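Local coordinates for protein 4-carboxymuconolactone decarboxylase (Sinorhizobium meliloti, PDB 4G9Q) that probably acts as a 4-carboxymuconolactone decarboxylase in benzoate degradation, or may instead have peroxiredoxin activity, at residues Y96-L101 / A138-G143; D191-P196 / L224-D229; D202-T207 / L228-S233. One frame throughout, in Å; residues are numbered along the deposited sequence.

How the interactions relate
Following the chain from its N terminus, interaction 1 comes first and closes a mostly helical loop of 36 residues, tying helix 93-102 to the end of helix 130-139 at the surface. Interaction 2 opens later, at the end of helix 178-192, and closes on helix 220-229 across 27 residues. Interaction 3 opens within that loop, on helix 200-213, but ends four residues further along; the two share Leu-228 and Asp-229, so they overlap and neither encloses the other. They touch directly, with Arg-203 NH2 placed 2.9 Å from Arg-195 O, a probable hydrogen bond. Interaction 1 stands apart, its centre about 26 Å from that of interaction 2 and about 24 Å from that of interaction 3.

Interaction 1 of 3, residues Y96-L101 / A138-G143; sequences YADQAL and AKRGIG
Arg-140 reaches back over helix 93-102 and meets Asp-98 and Leu-101, two residues nearly one helical turn apart. Its NH1 lies 3.2 Å from Asp-98 OD1 in a salt bridge whose hydrogen bond is bent, with an angle of 135° at the hydrogen. The oxygen is approached from above the carboxylate plane, and the carboxylate and guanidinium stand almost perpendicular, 82° apart, so the pair makes a single-point contact instead of a two-pronged one. Arg-140 CD also comes within 3.2 Å of the same OD1. Leu-101 supplies the apolar half: its CB sits 3.7 Å from Arg-140 NH2, over one face of the guanidinium, which Asp-98 O shares, while Leu-101 CD1 approaches Arg-140 CG at 4.0 Å.

The arginine chain is bent at chi2 and chi3, which brings its guanidinium over Leu-101 CB and Asp-98 O. Asp-98 brings its carboxylate nearer Arg-140, with CG trans to the backbone N (chi1 178°). The stronger polar partner is Glu-102, whose OE1 forms a salt bridge with the same NH1. Behind the polar layer, Leu-101 also packs on Phe-137, Pro-107 and Ile-110. Arg-140 itself stands where helix 130-139 gives way to a Schellman motif, in which Gly-141 has positive phi and its N bonds to Ala-138 O.

The carboxylates of Asp-98 and Glu-102 probably balance the charge of the guanidinium and fix its position, and this surface contact joins helix 93-102 to the C-terminal end of helix 130-139 by charge as well as by packing.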
loop_
_atom_site.group_PDB
_atom_site.type_symbol
_atom_site.label_atom_id
_atom_site.label_comp_id
_atom_site.label_asym_id
_atom_site.label_seq_id
_atom_site.Cartn_x
_atom_site.Cartn_y
_atom_site.Cartn_z
ATOM N N TYR A 96 1.880 15.456 13.089
ATOM C CA TYR A 96 2.037 14.348 14.029
ATOM C C TYR A 96 3.406 14.266 14.695
ATOM O O TYR A 96 3.500 13.843 15.845
ATOM C CB TYR A 96 1.600 13.010 13.417
ATOM C CG TYR A 96 0.102 12.819 13.532
ATOM C CD1 TYR A 96 -0.484 12.518 14.760
ATOM C CD2 TYR A 96 -0.728 12.982 12.426
ATOM C CE1 TYR A 96 -1.861 12.360 14.881
ATOM C CE2 TYR A 96 -2.105 12.825 12.536
ATOM C CZ TYR A 96 -2.662 12.514 13.763
ATOM O OH TYR A 96 -4.024 12.363 13.877
ATOM N N ALA A 97 4.453 14.695 13.989
ATOM C CA ALA A 97 5.791 14.758 14.588
ATOM C C ALA A 97 5.854 15.866 15.630
ATOM O O ALA A 97 6.452 15.686 16.689
ATOM C CB ALA A 97 6.875 14.944 13.526
ATOM N N ASP A 98 5.219 17.003 15.337
ATOM C CA ASP A 98 5.121 18.093 16.308
ATOM C C ASP A 98 4.400 17.614 17.568
ATOM O O ASP A 98 4.855 17.861 18.683
ATOM C CB ASP A 98 4.395 19.306 15.713
ATOM C CG ASP A 98 4.240 20.438 16.717
ATOM O OD1 ASP A 98 5.210 21.195 16.913
ATOM O OD2 ASP A 98 3.152 20.569 17.314
ATOM N N GLN A 99 3.274 16.929 17.377
ATOM C CA GLN A 99 2.516 16.379 18.498
ATOM C C GLN A 99 3.346 15.382 19.292
ATOM O O GLN A 99 3.273 15.353 20.520
ATOM C CB GLN A 99 1.227 15.714 18.018
ATOM C CG GLN A 99 0.101 16.682 17.681
ATOM C CD GLN A 99 -0.377 17.490 18.878
ATOM O OE1 GLN A 99 -0.694 16.941 19.937
ATOM N NE2 GLN A 99 -0.436 18.806 18.709
ATOM N N ALA A 100 4.139 14.566 18.595
ATOM C CA ALA A 100 4.998 13.590 19.268
ATOM C C ALA A 100 5.993 14.279 20.201
ATOM O O ALA A 100 6.181 13.862 21.346
ATOM C CB ALA A 100 5.728 12.725 18.249
ATOM N N LEU A 101 6.615 15.345 19.702
ATOM C CA LEU A 101 7.553 16.140 20.495
ATOM C C LEU A 101 6.866 16.740 21.724
ATOM O O LEU A 101 7.408 16.693 22.832
ATOM C CB LEU A 101 8.189 17.232 19.631
ATOM C CG LEU A 101 9.092 16.755 18.486
ATOM C CD1 LEU A 101 9.393 17.895 17.536
ATOM C CD2 LEU A 101 10.387 16.151 19.028
ATOM N N ALA A 138 12.332 22.266 12.398
ATOM C CA ALA A 138 12.699 23.677 12.206
ATOM C C ALA A 138 11.830 24.621 13.039
ATOM O O ALA A 138 12.347 25.548 13.661
ATOM C CB ALA A 138 12.647 24.058 10.729
ATOM N N LYS A 139 10.522 24.364 13.065
ATOM C CA LYS A 139 9.573 25.186 13.826
ATOM C C LYS A 139 9.852 25.163 15.332
ATOM O O LYS A 139 9.578 26.142 16.031
ATOM C CB LYS A 139 8.125 24.747 13.557
ATOM C CG LYS A 139 7.724 24.717 12.082
ATOM C CD LYS A 139 7.186 26.048 11.573
ATOM C CE LYS A 139 6.659 25.916 10.139
ATOM N NZ LYS A 139 5.541 24.922 10.023
ATOM N N ARG A 140 10.400 24.047 15.817
ATOM C CA ARG A 140 10.684 23.851 17.243
ATOM C C ARG A 140 12.133 24.182 17.618
ATOM O O ARG A 140 12.526 24.036 18.782
ATOM C CB ARG A 140 10.387 22.403 17.658
ATOM C CG ARG A 140 9.006 21.874 17.281
ATOM C CD ARG A 140 7.950 22.175 18.320
ATOM N NE ARG A 140 8.130 21.415 19.557
ATOM C CZ ARG A 140 7.140 21.036 20.361
ATOM N NH1 ARG A 140 5.876 21.311 20.058
ATOM N NH2 ARG A 140 7.412 20.363 21.470
ATOM N N GLY A 141 12.924 24.601 16.631
ATOM C CA GLY A 141 14.342 24.909 16.833
ATOM C C GLY A 141 15.179 23.688 17.165
ATOM O O GLY A 141 16.156 23.779 17.920
ATOM N N ILE A 142 14.797 22.543 16.602
ATOM C CA ILE A 142 15.521 21.291 16.825
ATOM C C ILE A 142 16.676 21.163 15.838
ATOM O O ILE A 142 16.470 20.905 14.650
ATOM C CB ILE A 142 14.589 20.048 16.724
ATOM C CG1 ILE A 142 13.410 20.142 17.709
ATOM C CG2 ILE A 142 15.390 18.743 16.921
ATOM C CD1 ILE A 142 13.803 20.276 19.174
ATOM N N GLY A 143 17.895 21.355 16.333
ATOM C CA GLY A 143 19.081 21.263 15.490
ATOM C C GLY A 143 19.578 19.837 15.334
ATOM O O GLY A 143 19.071 18.912 15.984
#

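Interaction 2 of 3, residues D191-P196 / L224-D229; sequences DLWLRP and LNKALD
Trp-193 and Lys-226 carry this contact, and the segment that presents the tryptophan begins two residues earlier. Asp-191, near the end of helix 178-192, faces a neighbouring subunit, where its OD2 forms a salt bridge with Arg-60 of that subunit. Leu-192 then opens a type I beta turn that runs to Arg-195 and is closed by Arg-195 N bonding to Leu-192 O at 3.2 Å.

Inside the turn, Trp-193 sends its indole toward helix 220-229. Lys-226 CE lies over one face of the ring, 3.6 Å from Trp-193 CE3 and 3.8 Å from Trp-193 CZ3, displaced toward the rim. This is a CH-pi contact, with Lys-226 CE 4.0 Å from the centroid of the six-membered ring. The lysine chain is extended through chi3 and bends only at its last torsion (chi4 62°), which carries NZ away from the ring; at 5.3 Å from that centroid it can add at most a weak cation-pi attraction.

Within the all-helical bundle of the carboxymuconolactone decarboxylase family, the indole thus joins the turn after helix 178-192 to helix 220-229. Its NE1 hydrogen-bonds to Tyr-120 OH, while Phe-189 stacks on the ring and His-116 meets it edge-to-face.

Further along, Arg-195 NE forms a salt bridge with Glu-112, and its NH1 and NH2 hydrogen-bond to Val-150 O and Ala-149 O.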
loop_
_atom_site.group_PDB
_atom_site.type_symbol
_atom_site.label_atom_id
_atom_site.label_comp_id
_atom_site.label_asym_id
_atom_site.label_seq_id
_atom_site.Cartn_x
_atom_site.Cartn_y
_atom_site.Cartn_z
ATOM N N ASP A 191 23.528 -4.781 14.041
ATOM C CA ASP A 191 23.691 -3.324 13.995
ATOM C C ASP A 191 22.409 -2.577 14.349
ATOM O O ASP A 191 22.281 -2.080 15.466
ATOM C CB ASP A 191 24.255 -2.842 12.644
ATOM C CG ASP A 191 24.387 -1.322 12.574
ATOM O OD1 ASP A 191 24.509 -0.679 13.640
ATOM O OD2 ASP A 191 24.366 -0.758 11.456
ATOM N N LEU A 192 21.462 -2.507 13.407
ATOM C CA LEU A 192 20.234 -1.729 13.596
ATOM C C LEU A 192 19.560 -1.977 14.954
ATOM O O LEU A 192 19.231 -1.022 15.667
ATOM C CB LEU A 192 19.242 -1.971 12.437
ATOM C CG LEU A 192 17.948 -1.136 12.416
ATOM C CD1 LEU A 192 18.229 0.345 12.207
ATOM C CD2 LEU A 192 16.998 -1.662 11.341
ATOM N N TRP A 193 19.386 -3.248 15.313
ATOM C CA TRP A 193 18.673 -3.630 16.534
ATOM C C TRP A 193 19.460 -3.342 17.808
ATOM O O TRP A 193 18.889 -3.320 18.897
ATOM C CB TRP A 193 18.228 -5.099 16.476
ATOM C CG TRP A 193 16.980 -5.247 15.662
ATOM C CD1 TRP A 193 16.890 -5.628 14.358
ATOM C CD2 TRP A 193 15.647 -4.973 16.096
ATOM N NE1 TRP A 193 15.572 -5.621 13.951
ATOM C CE2 TRP A 193 14.789 -5.221 14.999
ATOM C CE3 TRP A 193 15.089 -4.559 17.313
ATOM C CZ2 TRP A 193 13.398 -5.059 15.082
ATOM C CZ3 TRP A 193 13.703 -4.397 17.393
ATOM C CH2 TRP A 193 12.879 -4.650 16.280
ATOM N N LEU A 194 20.759 -3.097 17.656
ATOM C CA LEU A 194 21.628 -2.755 18.784
ATOM C C LEU A 194 21.904 -1.254 18.901
ATOM O O LEU A 194 22.579 -0.806 19.838
ATOM C CB LEU A 194 22.947 -3.530 18.675
ATOM C CG LEU A 194 22.809 -5.045 18.500
ATOM C CD1 LEU A 194 24.184 -5.683 18.325
ATOM C CD2 LEU A 194 22.036 -5.687 19.666
ATOM N N ARG A 195 21.384 -0.468 17.961
ATOM C CA ARG A 195 21.540 0.979 18.028
ATOM C C ARG A 195 20.779 1.531 19.239
ATOM O O ARG A 195 19.612 1.202 19.441
ATOM C CB ARG A 195 21.091 1.631 16.718
ATOM C CG ARG A 195 22.079 1.420 15.561
ATOM C CD ARG A 195 21.498 1.918 14.230
ATOM N NE ARG A 195 21.118 3.330 14.306
ATOM C CZ ARG A 195 21.943 4.354 14.100
ATOM N NH1 ARG A 195 23.219 4.151 13.777
ATOM N NH2 ARG A 195 21.485 5.592 14.211
ATOM N N PRO A 196 21.451 2.344 20.074
ATOM C CA PRO A 196 20.825 2.737 21.351
ATOM C C PRO A 196 19.772 3.853 21.283
ATOM O O PRO A 196 19.100 4.121 22.283
ATOM C CB PRO A 196 22.026 3.189 22.198
ATOM C CG PRO A 196 23.017 3.696 21.187
ATOM C CD PRO A 196 22.871 2.746 20.008
ATOM N N LEU A 224 6.242 -9.365 17.756
ATOM C CA LEU A 224 5.409 -9.205 18.950
ATOM C C LEU A 224 6.018 -9.948 20.138
ATOM O O LEU A 224 6.056 -9.421 21.249
ATOM C CB LEU A 224 3.966 -9.646 18.699
ATOM C CG LEU A 224 3.013 -9.565 19.900
ATOM C CD1 LEU A 224 2.904 -8.143 20.453
ATOM C CD2 LEU A 224 1.647 -10.099 19.509
ATOM N N ASN A 225 6.509 -11.163 19.900
ATOM C CA ASN A 225 7.249 -11.886 20.931
ATOM C C ASN A 225 8.430 -11.062 21.421
ATOM O O ASN A 225 8.649 -10.933 22.620
ATOM C CB ASN A 225 7.724 -13.248 20.426
ATOM C CG ASN A 225 6.656 -14.311 20.526
ATOM O OD1 ASN A 225 6.310 -14.954 19.535
ATOM N ND2 ASN A 225 6.132 -14.511 21.727
ATOM N N LYS A 226 9.167 -10.478 20.480
ATOM C CA LYS A 226 10.312 -9.637 20.814
ATOM C C LYS A 226 9.903 -8.412 21.640
ATOM O O LYS A 226 10.574 -8.069 22.611
ATOM C CB LYS A 226 11.059 -9.235 19.537
ATOM C CG LYS A 226 12.465 -8.703 19.768
ATOM C CD LYS A 226 13.207 -8.531 18.442
ATOM C CE LYS A 226 14.590 -7.901 18.634
ATOM N NZ LYS A 226 15.501 -8.735 19.480
ATOM N N ALA A 227 8.791 -7.778 21.265
ATOM C CA ALA A 227 8.258 -6.625 21.992
ATOM C C ALA A 227 7.887 -6.986 23.428
ATOM O O ALA A 227 8.192 -6.246 24.365
ATOM C CB ALA A 227 7.036 -6.056 21.262
ATOM N N LEU A 228 7.224 -8.128 23.588
ATOM C CA LEU A 228 6.819 -8.600 24.908
ATOM C C LEU A 228 8.049 -8.969 25.739
ATOM O O LEU A 228 8.121 -8.607 26.914
ATOM C CB LEU A 228 5.836 -9.772 24.792
ATOM C CG LEU A 228 4.478 -9.457 24.142
ATOM C CD1 LEU A 228 3.742 -10.740 23.795
ATOM C CD2 LEU A 228 3.592 -8.549 25.013
ATOM N N ASP A 229 9.014 -9.652 25.114
ATOM C CA ASP A 229 10.318 -9.936 25.743
ATOM C C ASP A 229 11.007 -8.643 26.182
ATOM O O ASP A 229 11.636 -8.597 27.244
ATOM C CB ASP A 229 11.260 -10.689 24.790
ATOM C CG ASP A 229 10.823 -12.121 24.506
ATOM O OD1 ASP A 229 9.909 -12.649 25.179
ATOM O OD2 ASP A 229 11.409 -12.727 23.582
#

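Interaction 3 of 3, residues D202-T207 / L228-S233; sequences DRSLVT and LDNGLS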
loop_
_atom_site.group_PDB
_atom_site.type_symbol
_atom_site.label_atom_id
_atom_site.label_comp_id
_atom_site.label_asym_id
_atom_site.label_seq_id
_atom_site.Cartn_x
_atom_site.Cartn_y
_atom_site.Cartn_z
ATOM N N ASP A 202 10.942 0.176 22.504
ATOM C CA ASP A 202 10.422 1.178 21.581
ATOM C C ASP A 202 10.705 0.828 20.122
ATOM O O ASP A 202 9.883 1.105 19.249
ATOM C CB ASP A 202 10.987 2.558 21.918
ATOM C CG ASP A 202 10.549 3.046 23.285
ATOM O OD1 ASP A 202 9.375 2.826 23.648
ATOM O OD2 ASP A 202 11.372 3.654 24.000
ATOM N N ARG A 203 11.863 0.225 19.859
ATOM C CA ARG A 203 12.180 -0.230 18.503
ATOM C C ARG A 203 11.219 -1.342 18.077
ATOM O O ARG A 203 10.752 -1.366 16.940
ATOM C CB ARG A 203 13.637 -0.687 18.394
ATOM C CG ARG A 203 14.129 -0.821 16.956
ATOM C CD ARG A 203 15.606 -1.214 16.888
ATOM N NE ARG A 203 16.487 -0.182 17.440
ATOM C CZ ARG A 203 16.930 0.879 16.764
ATOM N NH1 ARG A 203 16.575 1.080 15.496
ATOM N NH2 ARG A 203 17.725 1.752 17.367
ATOM N N SER A 204 10.913 -2.245 19.003
ATOM C CA SER A 204 9.928 -3.293 18.750
ATOM C C SER A 204 8.533 -2.698 18.568
ATOM O O SER A 204 7.776 -3.145 17.703
ATOM C CB SER A 204 9.936 -4.319 19.883
ATOM O OG SER A 204 11.104 -5.128 19.812
ATOM N N LEU A 205 8.204 -1.692 19.381
ATOM C CA LEU A 205 6.925 -0.986 19.269
ATOM C C LEU A 205 6.728 -0.393 17.869
ATOM O O LEU A 205 5.691 -0.606 17.241
ATOM C CB LEU A 205 6.807 0.105 20.343
ATOM C CG LEU A 205 5.536 0.963 20.337
ATOM C CD1 LEU A 205 4.298 0.092 20.542
ATOM C CD2 LEU A 205 5.609 2.051 21.397
ATOM N N VAL A 206 7.721 0.346 17.381
ATOM C CA VAL A 206 7.611 0.945 16.046
ATOM C C VAL A 206 7.550 -0.125 14.947
ATOM O O VAL A 206 6.839 0.045 13.956
ATOM C CB VAL A 206 8.703 2.022 15.751
ATOM C CG1 VAL A 206 8.519 3.247 16.656
ATOM C CG2 VAL A 206 10.101 1.471 15.887
ATOM N N THR A 207 8.281 -1.225 15.139
ATOM C CA THR A 207 8.268 -2.333 14.183
ATOM C C THR A 207 6.883 -2.980 14.106
ATOM O O THR A 207 6.338 -3.133 13.011
ATOM C CB THR A 207 9.345 -3.396 14.494
ATOM O OG1 THR A 207 10.619 -2.753 14.606
ATOM C CG2 THR A 207 9.407 -4.453 13.388
ATOM N N LEU A 228 7.224 -8.128 23.588
ATOM C CA LEU A 228 6.819 -8.600 24.908
ATOM C C LEU A 228 8.049 -8.969 25.739
ATOM O O LEU A 228 8.121 -8.607 26.914
ATOM C CB LEU A 228 5.836 -9.772 24.792
ATOM C CG LEU A 228 4.478 -9.457 24.142
ATOM C CD1 LEU A 228 3.742 -10.740 23.795
ATOM C CD2 LEU A 228 3.592 -8.549 25.013
ATOM N N ASP A 229 9.014 -9.652 25.114
ATOM C CA ASP A 229 10.318 -9.936 25.743
ATOM C C ASP A 229 11.007 -8.643 26.182
ATOM O O ASP A 229 11.636 -8.597 27.244
ATOM C CB ASP A 229 11.260 -10.689 24.790
ATOM C CG ASP A 229 10.823 -12.121 24.506
ATOM O OD1 ASP A 229 9.909 -12.649 25.179
ATOM O OD2 ASP A 229 11.409 -12.727 23.582
ATOM N N ASN A 230 10.882 -7.600 25.357
ATOM C CA ASN A 230 11.518 -6.308 25.617
ATOM C C ASN A 230 10.774 -5.414 26.615
ATOM O O ASN A 230 11.251 -4.330 26.965
ATOM C CB ASN A 230 11.781 -5.558 24.301
ATOM C CG ASN A 230 12.909 -6.179 23.483
ATOM O OD1 ASN A 230 13.692 -6.987 23.989
ATOM N ND2 ASN A 230 12.997 -5.798 22.207
ATOM N N GLY A 231 9.603 -5.855 27.066
ATOM C CA GLY A 231 8.902 -5.150 28.137
ATOM C C GLY A 231 7.556 -4.523 27.817
ATOM O O GLY A 231 6.914 -3.962 28.705
ATOM N N LEU A 232 7.116 -4.607 26.564
ATOM C CA LEU A 232 5.775 -4.129 26.213
ATOM C C LEU A 232 4.764 -5.070 26.862
ATOM O O LEU A 232 4.937 -6.283 26.800
ATOM C CB LEU A 232 5.588 -4.112 24.694
ATOM C CG LEU A 232 4.333 -3.437 24.127
ATOM C CD1 LEU A 232 4.444 -1.918 24.196
ATOM C CD2 LEU A 232 4.092 -3.892 22.695
ATOM N N SER A 233 3.732 -4.528 27.506
ATOM C CA SER A 233 2.732 -5.396 28.139
ATOM C C SER A 233 1.712 -5.872 27.118
ATOM O O SER A 233 1.556 -5.267 26.052
ATOM C CB SER A 233 2.035 -4.693 29.308
ATOM O OG SER A 233 1.189 -3.657 28.848
#
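A Schellman motif ends helix 220-229, and the residues around it, Asn-230 and Leu-232, reach back to helix 200-213. The motif turns at Gly-231, whose phi is positive (116°) and whose N bonds to Leu-228 O at 3.1 Å.

Two separate contacts flank the glycine. On the polar one, Asn-230 ND2 donates to Ser-204 OG at 3.1 Å, a weak bond with an angle of only 131° at the hydrogen. The serine hydroxyl, placed opposite its own carbonyl carbon (chi1 -73°), also has a weak hydrogen bond with Pro-200 O one turn earlier. On the apolar one, the side chains of Leu-205 and Leu-232 cross at about a right angle and meet through single methyl groups, Leu-205 CD1 and Leu-232 CD1 being 4.2 Å apart. Leu-232 also packs on Ala-227, and Leu-205 on Val-79 of helix 73-86, so the buried pair links the packing of helix 73-86 to that of helix 220-229.

On helix 200-213, Arg-203 O is gripped by two donors from Thr-207, whose OG1 and N come from opposite faces of the carbonyl plane; Thr-207 OG1 is 2.7 Å from it. The same hydroxyl is hydrogen-bonded to His-116 NE2, and Arg-203 forms a salt bridge with Glu-112.

Just beyond the leucine, Ser-233 N-caps helix 234-248. The whole is a short helix-to-helix connection, with the Schellman glycine two positions before the N-cap serine, packed against a neighbouring helix of an all-alpha fold.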